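NADH:ubiquinone oxidoreductase, Na translocating, F subunit (Porphyromonas gingivalis, PDB 2R6H) is the FAD- and NAD-binding region of a flavoprotein subunit, built like the ferredoxin reductases, and holds flavin-adenine dinucleotide. Local coordinates at residues A[104-112]-A[123-133]; A[150-161]-A[170-178]. All coordinates share one frame; numbering follows the deposited sequence. Where two conformers were deposited one is given.

Contact 1 of 2, residues A[104-112]-A[123-133]; sequences NVRIATPPF and IKPGISSSYIF. With FAD (flavin-adenine dinucleotide), chain H.
Two hydrogen bonds tie Ala108 to the segment 123-133. Ala108 N donates almost straight to Ser129 OG (2.8 Å, 170°). Ala108 O accepts from Gly126 N, in the carbonyl plane (2.9 Å). Ser129 OG sits between its own backbone N and carbonyl carbon (chi1 66°), from where it accepts from Ala108 N and also donates to O2P of the FAD. Gly126 O is gripped from opposite faces of its plane by Ser130 N and Ser130 OG.

The arrangement is the FAD pyrophosphate site of the ferredoxin reductase family, a short helix whose N-terminal turn meets the phosphates. Ser129 N bonds FAD O2P (2.6 Å) and Ile127 N bonds FAD O2A (3.1 Å), an arrangement in which the helix N-terminus would be expected to offset some of the phosphate charge. The edge strand holds the flavin: FAD N3 donates to Asn104 O (2.8 Å), and Arg106 N donates to FAD O2 at 173°. Towards the adenosine end, Lys124 O accepts from FAD O2B.

Ile107 lays CB over one face of the Phe133 ring in a CH-pi contact, 3.6 Å from its centroid. Val105 O makes a separate, polar approach to the ring edge at CE1, near the ring plane. Among the apolar pairs, Val105 CG2 meets Ile132 CG2, Pro110 CG rests on Pro125 CG (3.8 Å), and Ile123 CG2 touches Pro111 CD beside the adenine.

Contact 2 of 2, residues A[150-161]-A[170-178]; sequences FHIQDTDAEMLY and PLRAQILHL
A glutamine amide buried between two aromatic rings marks this contact: Gln174 meets the face of one ring and the edge of the other. Its NE2 lies 3.5 Å above the plane of Phe150, displaced from the ring centre, with the amide and ring planes only 25° apart. The same nitrogen makes a weak, bent bond to Phe150 O (3.2 Å), and it is also hydrogen-bonded to Ser41 O, beyond the two segments. At the other corner of the amide, OE1 accepts from Tyr161 OH (2.8 Å) and lies in the plane of the tyrosine ring at its edge; here amide and ring stand 76° apart. Beyond CG the glutamine chain is extended (chi2 -176°), which carries the amide out from the helix to span both partners, while Ile152 CG1 slides along its CG and CD.

Apolar groups pack beside it. Ile175 CD1 sits over one face of Tyr161, 3.9 Å from the ring centroid, in a CH-pi contact, and Leu171 CG meets the ring edge at CD2 (3.6 Å). Farther along the helix, Leu178 receives two side chains tip to tip: Ile152 through CD1 and Met159 (selenomethionine) through CE. Pro170 CB and Leu171 CD1 approach the edge of Phe150.

Strand 158-164 and helix 168-181 open a beta-alpha-beta unit of the Rossmann-like NAD-binding domain, which strand 188-194 completes. The strand lies mid-sheet between 188-194 and 256-261, and Phe150 reaches the edge strand 284-287 through Phe285 and Asp287.

Overall arrangement
Contact 1 closes before contact 2 opens along the chain, and their centres lie 29 Å apart on opposite sides of the chain's centre, though their nearest atoms are about 6 Å apart. They share no sheet. Contact 1 extends from strand 100-106, an outer strand of the antiparallel sheet, into helix 127-132; contact 2 belongs to the five-stranded parallel sheet and its helix 168-181. Strand 140-147 of the antiparallel sheet comes between them in sequence. The FAD held at contact 1 reaches toward the second domain, where the side chain of Pro170 is about 5 Å away, placing the cofactor near the junction of the two domains.

Contact 1 of 2, residues A[104-112]-A[123-133]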
loop_
_atom_site.group_PDB
_atom_site.type_symbol
_atom_site.label_atom_id
_atom_site.label_comp_id
_atom_site.label_asym_id
_atom_site.label_seq_id
_atom_site.Cartn_x
_atom_site.Cartn_y
_atom_site.Cartn_z
ATOM N N ASN A 104 3.222 -5.005 -1.613
ATOM C CA ASN A 104 2.372 -4.979 -0.432
ATOM C C ASN A 104 1.007 -5.498 -0.800
ATOM O O ASN A 104 0.295 -4.850 -1.550
ATOM C CB ASN A 104 2.198 -3.558 0.078
ATOM C CG ASN A 104 3.456 -2.988 0.629
ATOM O OD1 ASN A 104 4.476 -3.676 0.730
ATOM N ND2 ASN A 104 3.408 -1.714 0.993
ATOM N N VAL A 105 0.619 -6.644 -0.258
ATOM C CA VAL A 105 -0.644 -7.245 -0.645
ATOM C C VAL A 105 -1.668 -7.282 0.469
ATOM O O VAL A 105 -1.440 -7.912 1.495
ATOM C CB VAL A 105 -0.423 -8.652 -1.120
ATOM C CG1 VAL A 105 -1.705 -9.221 -1.643
ATOM C CG2 VAL A 105 0.611 -8.647 -2.199
ATOM N N ARG A 106 -2.794 -6.600 0.257
ATOM C CA ARG A 106 -3.943 -6.652 1.155
ATOM C C ARG A 106 -4.773 -7.890 0.822
ATOM O O ARG A 106 -5.247 -8.050 -0.305
ATOM C CB ARG A 106 -4.790 -5.388 0.971
ATOM C CG ARG A 106 -6.127 -5.334 1.727
ATOM C CD ARG A 106 -5.899 -4.995 3.189
ATOM N NE ARG A 106 -7.035 -4.363 3.864
ATOM C CZ ARG A 106 -7.993 -5.028 4.513
ATOM N NH1 ARG A 106 -7.970 -6.361 4.556
ATOM N NH2 ARG A 106 -8.986 -4.363 5.110
ATOM N N ILE A 107 -4.939 -8.778 1.793
ATOM C CA ILE A 107 -5.791 -9.951 1.599
ATOM C C ILE A 107 -7.266 -9.539 1.487
ATOM O O ILE A 107 -7.846 -8.963 2.418
ATOM C CB ILE A 107 -5.623 -10.952 2.741
ATOM C CG1 ILE A 107 -6.446 -12.191 2.469
ATOM C CG2 ILE A 107 -6.052 -10.340 4.050
ATOM C CD1 ILE A 107 -5.858 -13.079 1.448
ATOM N N ALA A 108 -7.877 -9.819 0.342
ATOM C CA ALA A 108 -9.225 -9.338 0.087
ATOM C C ALA A 108 -10.252 -10.264 0.714
ATOM O O ALA A 108 -10.847 -11.092 0.018
ATOM C CB ALA A 108 -9.462 -9.216 -1.381
ATOM N N THR A 109 -10.455 -10.126 2.025
ATOM C CA THR A 109 -11.504 -10.858 2.722
ATOM C C THR A 109 -12.845 -10.405 2.187
ATOM O O THR A 109 -12.980 -9.278 1.743
ATOM C CB THR A 109 -11.496 -10.541 4.215
ATOM O OG1 THR A 109 -11.846 -9.168 4.400
ATOM C CG2 THR A 109 -10.129 -10.767 4.807
ATOM N N PRO A 110 -13.851 -11.274 2.246
ATOM C CA PRO A 110 -15.198 -10.901 1.802
ATOM C C PRO A 110 -15.812 -9.842 2.711
ATOM O O PRO A 110 -15.199 -9.456 3.705
ATOM C CB PRO A 110 -15.988 -12.214 1.931
ATOM C CG PRO A 110 -14.962 -13.295 2.030
ATOM C CD PRO A 110 -13.784 -12.670 2.704
ATOM N N PRO A 111 -17.028 -9.384 2.382
ATOM C CA PRO A 111 -17.762 -8.434 3.236
ATOM C C PRO A 111 -18.268 -9.091 4.528
ATOM O O PRO A 111 -18.662 -10.258 4.497
ATOM C CB PRO A 111 -18.962 -8.019 2.363
ATOM C CG PRO A 111 -18.694 -8.568 0.996
ATOM C CD PRO A 111 -17.781 -9.735 1.165
ATOM N N PHE A 112 -18.268 -8.358 5.640
ATOM C CA PHE A 112 -18.749 -8.929 6.891
ATOM C C PHE A 112 -20.198 -8.575 7.212
ATOM O O PHE A 112 -20.500 -7.456 7.637
ATOM C CB PHE A 112 -17.850 -8.574 8.073
ATOM C CG PHE A 112 -18.222 -9.306 9.333
ATOM C CD1 PHE A 112 -19.116 -8.749 10.240
ATOM C CD2 PHE A 112 -17.710 -10.572 9.595
ATOM C CE1 PHE A 112 -19.478 -9.432 11.399
ATOM C CE2 PHE A 112 -18.068 -11.265 10.751
ATOM C CZ PHE A 112 -18.950 -10.693 11.655
ATOM N N ILE A 123 -20.089 -15.775 -0.525
ATOM C CA ILE A 123 -19.282 -14.816 -1.267
ATOM C C ILE A 123 -17.805 -15.171 -1.160
ATOM O O ILE A 123 -17.269 -15.320 -0.056
ATOM C CB ILE A 123 -19.495 -13.396 -0.760
ATOM C CG1 ILE A 123 -20.820 -12.859 -1.275
ATOM C CG2 ILE A 123 -18.374 -12.501 -1.226
ATOM C CD1 ILE A 123 -21.025 -11.416 -0.939
ATOM N N LYS A 124 -17.166 -15.323 -2.322
ATOM C CA LYS A 124 -15.765 -15.720 -2.404
ATOM C C LYS A 124 -14.827 -14.604 -1.970
ATOM O O LYS A 124 -15.085 -13.432 -2.235
ATOM C CB LYS A 124 -15.402 -16.123 -3.833
ATOM C CG LYS A 124 -15.495 -17.607 -4.148
ATOM C CD LYS A 124 -14.418 -18.008 -5.173
ATOM C CE LYS A 124 -15.010 -18.680 -6.423
ATOM N NZ LYS A 124 -15.693 -19.996 -6.175
ATOM N N PRO A 125 -13.732 -14.971 -1.291
ATOM C CA PRO A 125 -12.640 -14.026 -1.040
ATOM C C PRO A 125 -11.914 -13.744 -2.345
ATOM O O PRO A 125 -12.245 -14.347 -3.371
ATOM C CB PRO A 125 -11.723 -14.785 -0.077
ATOM C CG PRO A 125 -12.566 -15.872 0.499
ATOM C CD PRO A 125 -13.543 -16.241 -0.574
ATOM N N GLY A 126 -10.940 -12.842 -2.297
ATOM C CA GLY A 126 -10.196 -12.435 -3.477
ATOM C C GLY A 126 -9.309 -13.526 -4.038
ATOM O O GLY A 126 -8.378 -13.964 -3.369
ATOM N N ILE A 127 -9.582 -13.957 -5.270
ATOM C CA ILE A 127 -8.886 -15.117 -5.820
ATOM C C ILE A 127 -7.390 -14.867 -5.971
ATOM O O ILE A 127 -6.599 -15.800 -5.963
ATOM C CB ILE A 127 -9.495 -15.629 -7.165
ATOM C CG1 ILE A 127 -9.024 -14.778 -8.327
ATOM C CG2 ILE A 127 -11.013 -15.689 -7.128
ATOM C CD1 ILE A 127 -7.838 -15.365 -9.016
ATOM N N SER A 128 -6.992 -13.613 -6.103
ATOM C CA SER A 128 -5.582 -13.314 -6.256
ATOM C C SER A 128 -4.888 -13.126 -4.914
ATOM O O SER A 128 -3.951 -13.850 -4.569
ATOM C CB SER A 128 -5.393 -12.078 -7.122
ATOM O OG SER A 128 -4.042 -11.658 -7.086
ATOM N N SER A 129 -5.335 -12.141 -4.154
ATOM C CA SER A 129 -4.746 -11.918 -2.849
ATOM C C SER A 129 -4.676 -13.234 -2.051
ATOM O O SER A 129 -3.676 -13.498 -1.387
ATOM C CB SER A 129 -5.506 -10.839 -2.089
ATOM O OG SER A 129 -6.811 -11.286 -1.788
ATOM N N SER A 130 -5.716 -14.065 -2.147
ATOM C CA SER A 130 -5.774 -15.314 -1.389
ATOM C C SER A 130 -4.676 -16.276 -1.803
ATOM O O SER A 130 -4.192 -17.033 -0.970
ATOM C CB SER A 130 -7.134 -16.008 -1.514
ATOM O OG SER A 130 -8.180 -15.210 -0.997
ATOM N N TYR A 131 -4.285 -16.260 -3.076
ATOM C CA TYR A 131 -3.236 -17.163 -3.553
ATOM C C TYR A 131 -1.899 -16.645 -3.078
ATOM O O TYR A 131 -1.100 -17.399 -2.530
ATOM C CB TYR A 131 -3.238 -17.318 -5.084
ATOM C CG TYR A 131 -2.074 -18.134 -5.633
ATOM C CD1 TYR A 131 -2.015 -19.517 -5.466
ATOM C CD2 TYR A 131 -1.038 -17.524 -6.329
ATOM C CE1 TYR A 131 -0.954 -20.265 -5.973
ATOM C CE2 TYR A 131 0.031 -18.265 -6.838
ATOM C CZ TYR A 131 0.067 -19.630 -6.662
ATOM O OH TYR A 131 1.131 -20.346 -7.166
ATOM N N ILE A 132 -1.657 -15.355 -3.277
ATOM C CA ILE A 132 -0.397 -14.770 -2.842
ATOM C C ILE A 132 -0.162 -15.040 -1.364
ATOM O O ILE A 132 0.928 -15.446 -0.967
ATOM C CB ILE A 132 -0.342 -13.265 -3.113
ATOM C CG1 ILE A 132 -0.264 -13.025 -4.625
ATOM C CG2 ILE A 132 0.854 -12.663 -2.415
ATOM C CD1 ILE A 132 -0.715 -11.654 -5.065
ATOM N N PHE A 133 -1.191 -14.841 -0.553
ATOM C CA PHE A 133 -1.065 -15.088 0.873
ATOM C C PHE A 133 -0.666 -16.513 1.223
ATOM O O PHE A 133 -0.186 -16.777 2.324
ATOM C CB PHE A 133 -2.348 -14.720 1.602
ATOM C CG PHE A 133 -2.286 -13.388 2.266
ATOM C CD1 PHE A 133 -2.149 -12.231 1.518
ATOM C CD2 PHE A 133 -2.346 -13.289 3.637
ATOM C CE1 PHE A 133 -2.080 -11.007 2.122
ATOM C CE2 PHE A 133 -2.275 -12.057 4.250
ATOM C CZ PHE A 133 -2.144 -10.918 3.491
HETATM P PA FAD H . -11.005 -10.366 -6.234
HETATM O O1A FAD H . -10.750 -9.435 -7.413
HETATM O O2A FAD H . -11.369 -11.801 -6.630
HETATM O O5B FAD H . -12.164 -9.760 -5.268
HETATM C C5B FAD H . -11.958 -8.539 -4.573
HETATM C C4B FAD H . -12.938 -8.418 -3.412
HETATM O O4B FAD H . -14.266 -8.451 -3.901
HETATM C C3B FAD H . -12.795 -9.561 -2.420
HETATM O O3B FAD H . -12.718 -9.020 -1.124
HETATM C C2B FAD H . -14.063 -10.376 -2.550
HETATM O O2B FAD H . -14.488 -10.826 -1.283
HETATM C C1B FAD H . -15.043 -9.364 -3.138
HETATM N N9A FAD H . -16.146 -9.969 -3.938
HETATM C C8A FAD H . -16.060 -10.904 -4.948
HETATM N N7A FAD H . -17.311 -11.167 -5.406
HETATM C C5A FAD H . -18.202 -10.412 -4.705
HETATM C C6A FAD H . -19.598 -10.281 -4.752
HETATM N N6A FAD H . -20.326 -11.053 -5.560
HETATM N N1A FAD H . -20.240 -9.404 -3.887
HETATM C C2A FAD H . -19.506 -8.658 -2.977
HETATM N N3A FAD H . -18.126 -8.788 -2.931
HETATM C C4A FAD H . -17.482 -9.652 -3.778
HETATM N N1 FAD H . -3.581 -4.213 -4.347
HETATM C C2 FAD H . -2.630 -4.384 -3.375
HETATM O O2 FAD H . -2.931 -5.031 -2.381
HETATM N N3 FAD H . -1.368 -3.830 -3.530
HETATM C C4 FAD H . -1.038 -3.100 -4.669
HETATM O O4 FAD H . 0.077 -2.585 -4.862
HETATM C C4X FAD H . -2.008 -2.938 -5.644
HETATM N N5 FAD H . -1.691 -2.218 -6.774
HETATM C C5X FAD H . -2.662 -2.046 -7.741
HETATM C C6 FAD H . -2.340 -1.306 -8.874
HETATM C C7 FAD H . -3.281 -1.113 -9.878
HETATM C C7M FAD H . -2.887 -0.312 -11.090
HETATM C C8 FAD H . -4.554 -1.668 -9.732
HETATM C C8M FAD H . -5.588 -1.470 -10.792
HETATM C C9 FAD H . -4.870 -2.402 -8.595
HETATM C C9A FAD H . -3.932 -2.599 -7.592
HETATM N N10 FAD H . -4.241 -3.326 -6.453
HETATM C C10 FAD H . -3.280 -3.491 -5.482
HETATM C "C1'" FAD H . -5.508 -4.116 -6.315
HETATM C "C2'" FAD H . -5.231 -5.541 -6.766
HETATM O "O2'" FAD H . -4.857 -5.525 -8.121
HETATM C "C3'" FAD H . -6.444 -6.451 -6.601
HETATM O "O3'" FAD H . -7.625 -5.807 -7.022
HETATM C "C4'" FAD H . -6.548 -6.903 -5.157
HETATM O "O4'" FAD H . -5.461 -7.760 -4.931
HETATM C "C5'" FAD H . -7.827 -7.683 -4.911
HETATM O "O5'" FAD H . -8.006 -8.583 -5.979
HETATM P P FAD H . -8.244 -10.145 -5.679
HETATM O O1P FAD H . -8.041 -10.957 -6.936
HETATM O O2P FAD H . -7.355 -10.593 -4.548
HETATM O O3P FAD H . -9.764 -10.228 -5.207
#

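Contact 2 of 2, residues A[150-161]-A[170-178]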
loop_
_atom_site.group_PDB
_atom_site.type_symbol
_atom_site.label_atom_id
_atom_site.label_comp_id
_atom_site.label_asym_id
_atom_site.label_seq_id
_atom_site.Cartn_x
_atom_site.Cartn_y
_atom_site.Cartn_z
ATOM N N PHE A 150 1.387 6.260 -13.276
ATOM C CA PHE A 150 1.361 7.025 -12.036
ATOM C C PHE A 150 2.766 7.446 -11.616
ATOM O O PHE A 150 3.481 6.689 -10.960
ATOM C CB PHE A 150 0.701 6.213 -10.919
ATOM C CG PHE A 150 0.644 6.930 -9.600
ATOM C CD1 PHE A 150 1.252 6.393 -8.477
ATOM C CD2 PHE A 150 -0.017 8.141 -9.483
ATOM C CE1 PHE A 150 1.202 7.049 -7.263
ATOM C CE2 PHE A 150 -0.070 8.803 -8.271
ATOM C CZ PHE A 150 0.540 8.257 -7.160
ATOM N N HIS A 151 3.245 8.676 -11.962
ATOM C CA HIS A 151 4.645 9.048 -11.762
ATOM C C HIS A 151 4.821 10.477 -11.237
ATOM O O HIS A 151 3.980 11.346 -11.474
ATOM C CB HIS A 151 5.441 8.890 -13.070
ATOM C CG HIS A 151 5.368 7.518 -13.681
ATOM N ND1 HIS A 151 5.095 7.314 -15.014
ATOM C CD2 HIS A 151 5.540 6.290 -13.134
ATOM C CE1 HIS A 151 5.093 6.012 -15.263
ATOM N NE2 HIS A 151 5.358 5.373 -14.142
ATOM N N ILE A 152 5.950 10.709 -10.565
ATOM C CA ILE A 152 6.302 12.034 -10.070
ATOM C C ILE A 152 6.347 13.052 -11.205
ATOM O O ILE A 152 6.820 12.754 -12.301
ATOM C CB ILE A 152 7.663 12.024 -9.348
ATOM C CG1 ILE A 152 7.734 10.857 -8.362
ATOM C CG2 ILE A 152 7.896 13.347 -8.634
ATOM C CD1 ILE A 152 9.141 10.515 -7.921
ATOM N N GLN A 153 5.852 14.256 -10.933
ATOM C CA GLN A 153 5.923 15.346 -11.894
ATOM C C GLN A 153 7.261 16.071 -11.802
ATOM O O GLN A 153 7.785 16.290 -10.709
ATOM C CB GLN A 153 4.773 16.331 -11.675
ATOM C CG GLN A 153 3.404 15.678 -11.632
ATOM C CD GLN A 153 3.039 15.005 -12.940
ATOM O OE1 GLN A 153 2.838 15.668 -13.958
ATOM N NE2 GLN A 153 2.950 13.680 -12.919
ATOM N N ASP A 154 7.808 16.440 -12.953
ATOM C CA ASP A 154 8.969 17.318 -12.998
ATOM C C ASP A 154 8.587 18.750 -12.641
ATOM O O ASP A 154 8.353 19.579 -13.520
ATOM C CB ASP A 154 9.629 17.266 -14.376
ATOM C CG ASP A 154 10.116 15.877 -14.737
ATOM O OD1 ASP A 154 10.168 15.011 -13.838
ATOM O OD2 ASP A 154 10.447 15.650 -15.920
ATOM N N THR A 155 8.524 19.029 -11.343
ATOM C CA THR A 155 8.323 20.388 -10.851
ATOM C C THR A 155 9.271 20.683 -9.692
ATOM O O THR A 155 9.974 19.793 -9.211
ATOM C CB THR A 155 6.873 20.603 -10.381
ATOM O OG1 THR A 155 5.991 19.776 -11.150
ATOM C CG2 THR A 155 6.468 22.060 -10.546
ATOM N N ASP A 156 9.288 21.935 -9.247
ATOM C CA ASP A 156 9.868 22.281 -7.953
ATOM C C ASP A 156 8.791 22.360 -6.876
ATOM O O ASP A 156 9.065 22.717 -5.730
ATOM C CB ASP A 156 10.624 23.608 -8.044
ATOM C CG ASP A 156 11.733 23.577 -9.077
ATOM O OD1 ASP A 156 12.432 22.546 -9.170
ATOM O OD2 ASP A 156 11.907 24.584 -9.796
ATOM N N ALA A 157 7.565 22.019 -7.257
ATOM C CA ALA A 157 6.392 22.202 -6.391
ATOM C C ALA A 157 6.476 21.462 -5.056
ATOM O O ALA A 157 7.196 20.474 -4.932
ATOM C CB ALA A 157 5.146 21.769 -7.132
ATOM N N GLU A 158 5.734 21.923 -4.054
ATOM C CA GLU A 158 5.632 21.147 -2.826
ATOM C C GLU A 158 4.872 19.862 -3.105
ATOM O O GLU A 158 3.923 19.861 -3.877
ATOM C CB GLU A 158 4.916 21.927 -1.721
ATOM C CG GLU A 158 4.787 21.137 -0.422
ATOM C CD GLU A 158 4.067 21.897 0.692
ATOM O OE1 GLU A 158 3.858 23.133 0.559
ATOM O OE2 GLU A 158 3.722 21.242 1.710
HETATM N N MSE A 159 5.291 18.770 -2.479
HETATM C CA MSE A 159 4.557 17.528 -2.586
HETATM C C MSE A 159 3.920 17.171 -1.249
HETATM O O MSE A 159 4.534 17.319 -0.188
HETATM C CB MSE A 159 5.476 16.397 -3.027
HETATM C CG MSE A 159 6.535 16.799 -4.041
HETATM SE SE MSE A 159 7.375 15.266 -4.953
HETATM C CE MSE A 159 9.251 15.849 -4.889
ATOM N N LEU A 160 2.677 16.707 -1.314
ATOM C CA LEU A 160 1.989 16.153 -0.157
ATOM C C LEU A 160 1.470 14.762 -0.495
ATOM O O LEU A 160 0.583 14.619 -1.337
ATOM C CB LEU A 160 0.826 17.051 0.251
ATOM C CG LEU A 160 0.323 16.942 1.693
ATOM C CD1 LEU A 160 -0.436 18.206 2.090
ATOM C CD2 LEU A 160 -0.544 15.706 1.869
ATOM N N TYR A 161 2.032 13.742 0.153
ATOM C CA TYR A 161 1.620 12.354 -0.059
ATOM C C TYR A 161 0.564 11.927 0.949
ATOM O O TYR A 161 0.692 12.186 2.142
ATOM C CB TYR A 161 2.828 11.422 0.032
ATOM C CG TYR A 161 3.667 11.408 -1.218
ATOM C CD1 TYR A 161 4.654 12.359 -1.430
ATOM C CD2 TYR A 161 3.462 10.445 -2.196
ATOM C CE1 TYR A 161 5.409 12.345 -2.581
ATOM C CE2 TYR A 161 4.214 10.423 -3.349
ATOM C CZ TYR A 161 5.186 11.372 -3.537
ATOM O OH TYR A 161 5.932 11.338 -4.694
ATOM N N PRO A 170 3.044 2.339 -3.745
ATOM C CA PRO A 170 3.446 3.296 -4.782
ATOM C C PRO A 170 4.124 4.525 -4.187
ATOM O O PRO A 170 5.160 4.961 -4.689
ATOM C CB PRO A 170 2.114 3.689 -5.424
ATOM C CG PRO A 170 1.238 2.506 -5.211
ATOM C CD PRO A 170 1.635 1.934 -3.881
ATOM N N LEU A 171 3.539 5.073 -3.127
ATOM C CA LEU A 171 4.103 6.241 -2.460
ATOM C C LEU A 171 5.530 5.972 -1.990
ATOM O O LEU A 171 6.442 6.749 -2.270
ATOM C CB LEU A 171 3.229 6.654 -1.274
ATOM C CG LEU A 171 1.883 7.297 -1.616
ATOM C CD1 LEU A 171 1.457 6.930 -3.029
ATOM C CD2 LEU A 171 0.821 6.888 -0.608
ATOM N N ARG A 172 5.713 4.867 -1.275
ATOM C CA ARG A 172 7.015 4.527 -0.712
ATOM C C ARG A 172 8.071 4.394 -1.804
ATOM O O ARG A 172 9.217 4.805 -1.625
ATOM C CB ARG A 172 6.927 3.230 0.096
ATOM C CG ARG A 172 8.276 2.625 0.447
ATOM C CD ARG A 172 8.122 1.440 1.387
ATOM N NE ARG A 172 9.402 1.014 1.944
ATOM C CZ ARG A 172 10.151 0.042 1.434
ATOM N NH1 ARG A 172 9.750 -0.609 0.351
ATOM N NH2 ARG A 172 11.303 -0.280 2.007
ATOM N N ALA A 173 7.677 3.817 -2.934
ATOM C CA ALA A 173 8.561 3.706 -4.087
ATOM C C ALA A 173 8.966 5.082 -4.607
ATOM O O ALA A 173 10.138 5.327 -4.893
ATOM C CB ALA A 173 7.898 2.894 -5.190
ATOM N N GLN A 174 7.989 5.974 -4.726
ATOM C CA GLN A 174 8.251 7.348 -5.153
ATOM C C GLN A 174 9.085 8.117 -4.114
ATOM O O GLN A 174 10.080 8.765 -4.465
ATOM C CB GLN A 174 6.952 8.086 -5.473
ATOM C CG GLN A 174 6.310 7.665 -6.782
ATOM C CD GLN A 174 5.069 8.484 -7.110
ATOM O OE1 GLN A 174 4.710 9.397 -6.376
ATOM N NE2 GLN A 174 4.414 8.162 -8.219
ATOM N N ILE A 175 8.705 8.020 -2.841
ATOM C CA ILE A 175 9.434 8.720 -1.783
ATOM C C ILE A 175 10.854 8.204 -1.617
ATOM O O ILE A 175 11.779 8.979 -1.445
ATOM C CB ILE A 175 8.686 8.696 -0.448
ATOM C CG1 ILE A 175 7.498 9.648 -0.527
ATOM C CG2 ILE A 175 9.595 9.137 0.671
ATOM C CD1 ILE A 175 6.322 9.222 0.287
ATOM N N LEU A 176 11.033 6.894 -1.684
ATOM C CA LEU A 176 12.376 6.331 -1.660
ATOM C C LEU A 176 13.177 6.815 -2.863
ATOM O O LEU A 176 14.358 7.116 -2.757
ATOM C CB LEU A 176 12.325 4.803 -1.614
ATOM C CG LEU A 176 11.982 4.324 -0.208
ATOM C CD1 LEU A 176 11.781 2.834 -0.165
ATOM C CD2 LEU A 176 13.083 4.728 0.733
ATOM N N HIS A 177 12.535 6.912 -4.013
ATOM C CA HIS A 177 13.269 7.338 -5.180
ATOM C C HIS A 177 13.679 8.786 -5.007
ATOM O O HIS A 177 14.830 9.152 -5.241
ATOM C CB HIS A 177 12.427 7.181 -6.431
ATOM C CG HIS A 177 13.090 7.699 -7.660
ATOM N ND1 HIS A 177 13.954 6.927 -8.420
ATOM C CD2 HIS A 177 13.045 8.908 -8.265
ATOM C CE1 HIS A 177 14.398 7.644 -9.429
ATOM N NE2 HIS A 177 13.861 8.854 -9.360
ATOM N N LEU A 178 12.718 9.605 -4.585
ATOM C CA LEU A 178 12.951 11.023 -4.368
ATOM C C LEU A 178 14.112 11.331 -3.434
ATOM O O LEU A 178 14.807 12.319 -3.627
ATOM C CB LEU A 178 11.694 11.680 -3.826
ATOM C CG LEU A 178 10.567 11.909 -4.830
ATOM C CD1 LEU A 178 9.281 12.251 -4.076
ATOM C CD2 LEU A 178 10.939 13.003 -5.799
#